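Local coordinates for protein hydrazine synthase subunit gamma (Candidatus Kuenenia stuttgartiensis, PDB 5C2V) that catalyses the three-electron reduction of nitric oxide to hydroxylamine, the first half-reaction of hydrazine synthesis, and carries two c-type hemes, at residues G81-G84 and W85-K89. Numbering follows the deposited sequence.
With CA (calcium ion), chain U; HEC (heme c), chain V.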
loop_
_atom_site.group_PDB
_atom_site.type_symbol
_atom_site.label_atom_id
_atom_site.label_comp_id
_atom_site.label_asym_id
_atom_site.label_seq_id
_atom_site.Cartn_x
_atom_site.Cartn_y
_atom_site.Cartn_z
ATOM N N GLY C 81 -28.667 31.167 12.100
ATOM C CA GLY C 81 -27.616 31.971 11.502
ATOM C C GLY C 81 -27.943 33.364 10.996
ATOM O O GLY C 81 -27.058 34.044 10.476
ATOM N N ASP C 82 -29.194 33.794 11.102
ATOM C CA ASP C 82 -29.533 35.158 10.705
ATOM C C ASP C 82 -29.458 36.170 11.854
ATOM O O ASP C 82 -29.430 37.381 11.624
ATOM C CB ASP C 82 -30.932 35.198 10.081
ATOM C CG ASP C 82 -31.945 34.378 10.863
ATOM O OD1 ASP C 82 -31.737 34.166 12.075
ATOM O OD2 ASP C 82 -32.952 33.950 10.259
ATOM N N GLU C 83 -29.421 35.677 13.088
ATOM C CA GLU C 83 -29.361 36.544 14.265
ATOM C C GLU C 83 -27.971 36.666 14.883
ATOM O O GLU C 83 -27.800 37.329 15.905
ATOM C CB GLU C 83 -30.338 36.051 15.320
ATOM C CG GLU C 83 -30.133 34.607 15.688
ATOM C CD GLU C 83 -31.204 34.109 16.612
ATOM O OE1 GLU C 83 -32.026 34.935 17.059
ATOM O OE2 GLU C 83 -31.230 32.894 16.881
ATOM N N GLY C 84 -26.989 36.003 14.285
ATOM C CA GLY C 84 -25.652 35.968 14.848
ATOM C C GLY C 84 -25.367 34.677 15.591
ATOM O O GLY C 84 -26.265 34.075 16.190
ATOM N N TRP C 85 -24.106 34.255 15.559
ATOM C CA TRP C 85 -23.698 33.009 16.193
ATOM C C TRP C 85 -23.429 33.224 17.677
ATOM O O TRP C 85 -22.888 34.255 18.077
ATOM C CB TRP C 85 -22.455 32.438 15.509
ATOM C CG TRP C 85 -22.598 32.268 14.026
ATOM C CD1 TRP C 85 -21.905 32.934 13.057
ATOM C CD2 TRP C 85 -23.488 31.377 13.341
ATOM N NE1 TRP C 85 -22.303 32.511 11.813
ATOM C CE2 TRP C 85 -23.276 31.556 11.959
ATOM C CE3 TRP C 85 -24.443 30.446 13.761
ATOM C CZ2 TRP C 85 -23.983 30.839 10.996
ATOM C CZ3 TRP C 85 -25.146 29.737 12.802
ATOM C CH2 TRP C 85 -24.907 29.934 11.436
ATOM N N GLY C 86 -23.807 32.245 18.493
ATOM C CA GLY C 86 -23.672 32.367 19.931
ATOM C C GLY C 86 -24.906 33.005 20.538
ATOM O O GLY C 86 -25.007 33.164 21.754
ATOM N N SER C 87 -25.847 33.375 19.675
ATOM C CA SER C 87 -27.129 33.921 20.103
ATOM C C SER C 87 -28.198 32.848 20.007
ATOM O O SER C 87 -28.596 32.477 18.908
ATOM C CB SER C 87 -27.524 35.122 19.245
ATOM O OG SER C 87 -27.689 34.748 17.889
ATOM N N TRP C 88 -28.678 32.380 21.155
ATOM C CA TRP C 88 -29.558 31.215 21.213
ATOM C C TRP C 88 -31.042 31.567 21.180
ATOM O O TRP C 88 -31.461 32.576 21.748
ATOM C CB TRP C 88 -29.260 30.404 22.476
ATOM C CG TRP C 88 -27.836 29.968 22.572
ATOM C CD1 TRP C 88 -26.828 30.591 23.249
ATOM C CD2 TRP C 88 -27.254 28.812 21.961
ATOM N NE1 TRP C 88 -25.655 29.892 23.100
ATOM C CE2 TRP C 88 -25.889 28.796 22.314
ATOM C CE3 TRP C 88 -27.755 27.789 21.152
ATOM C CZ2 TRP C 88 -25.022 27.794 21.884
ATOM C CZ3 TRP C 88 -26.892 26.797 20.726
ATOM C CH2 TRP C 88 -25.540 26.807 21.094
ATOM N N LYS C 89 -31.832 30.730 20.512
ATOM C CA LYS C 89 -33.281 30.914 20.489
ATOM C C LYS C 89 -34.076 29.651 20.813
ATOM O O LYS C 89 -33.997 28.639 20.117
ATOM C CB LYS C 89 -33.733 31.456 19.134
ATOM C CG LYS C 89 -33.433 32.924 18.939
ATOM C CD LYS C 89 -34.185 33.801 19.923
ATOM C CE LYS C 89 -34.086 35.265 19.528
ATOM N NZ LYS C 89 -32.672 35.692 19.332
HETATM CA CA CA U . -28.439 32.384 16.558
HETATM FE FE HEC V . -39.799 27.361 13.423
HETATM C CHA HEC V . -40.014 30.276 15.229
HETATM C CHB HEC V . -42.876 27.973 12.086
HETATM C CHC HEC V . -39.485 24.569 11.419
HETATM C CHD HEC V . -37.111 26.309 15.269
HETATM N NA HEC V . -41.179 28.880 13.598
HETATM C C1A HEC V . -41.110 29.957 14.457
HETATM C C2A HEC V . -42.380 30.664 14.402
HETATM C C3A HEC V . -43.166 30.020 13.524
HETATM C C4A HEC V . -42.424 28.888 13.008
HETATM C CMA HEC V . -44.610 30.378 13.105
HETATM C CAA HEC V . -42.729 31.942 15.207
HETATM C CBA HEC V . -43.893 31.706 16.169
HETATM C CGA HEC V . -44.229 32.979 16.901
HETATM O O1A HEC V . -43.491 33.984 16.735
HETATM O O2A HEC V . -45.238 32.987 17.654
HETATM N NB HEC V . -41.023 26.360 12.089
HETATM C C1B HEC V . -42.132 26.958 11.522
HETATM C C2B HEC V . -42.370 26.336 10.235
HETATM C C3B HEC V . -41.439 25.391 10.052
HETATM C C4B HEC V . -40.572 25.390 11.213
HETATM C CMB HEC V . -43.521 26.707 9.275
HETATM C CAB HEC V . -41.280 24.457 8.829
HETATM C CBB HEC V . -40.808 25.249 7.589
HETATM N NC HEC V . -38.543 25.724 13.366
HETATM C C1C HEC V . -38.563 24.707 12.434
HETATM C C2C HEC V . -37.375 23.899 12.623
HETATM C C3C HEC V . -36.799 24.295 13.766
HETATM C C4C HEC V . -37.468 25.507 14.206
HETATM C CMC HEC V . -37.120 22.557 11.897
HETATM C CAC HEC V . -35.543 23.677 14.425
HETATM C CBC HEC V . -34.300 23.918 13.540
HETATM N ND HEC V . -38.769 28.140 15.055
HETATM C C1D HEC V . -37.582 27.582 15.532
HETATM C C2D HEC V . -36.910 28.561 16.355
HETATM C C3D HEC V . -37.817 29.799 16.345
HETATM C C4D HEC V . -38.946 29.447 15.512
HETATM C CMD HEC V . -35.564 28.395 17.092
HETATM C CAD HEC V . -37.572 31.142 17.061
HETATM C CBD HEC V . -36.638 31.986 16.199
HETATM C CGD HEC V . -36.396 33.314 16.865
HETATM O O1D HEC V . -35.650 34.150 16.292
HETATM O O2D HEC V . -36.952 33.534 17.970
HETATM O O HOH W 1 -30.392 31.017 16.904
HETATM O O HOH W 2 -38.620 28.605 12.215
#
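E83 and K89 form a salt bridge beside a calcium ion, and the glutamate serves both. From its CB, which lies near S87 OG, the chain turns in between the backbone N and the carbonyl carbon (chi1 55°), taking CG past that hydroxyl; it then runs extended to a carboxylate whose oxygens divide the work. OE2 binds calcium at 2.9 Å, while OE1 meets K89 NZ at 2.5 Å, a shortness not to be read closely at this resolution. K89 CG, anti to the carbonyl carbon, lies close to both carboxylate oxygens; bends at chi2 and chi4 then bring NZ to OE1. Its aliphatic part passes a heme propionate, while the ammonium also bridges to E106. S87 binds the ion twice, through O (2.4 Å) and OG, and G84 adds its carbonyl O; D79, L80 and a water complete the shell. G84 to S87 form a type II turn, whose third position, G86, has the positive phi that suits glycine; G84's phi is positive too. G81, lacking a side chain, rests its CA over the W85 six-membered ring (CH-pi). W85 also stacks on W580 of the alpha subunit. The calcium-binding loop connects antiparallel strands 77-78 and 89-90, with K89 paired to W78.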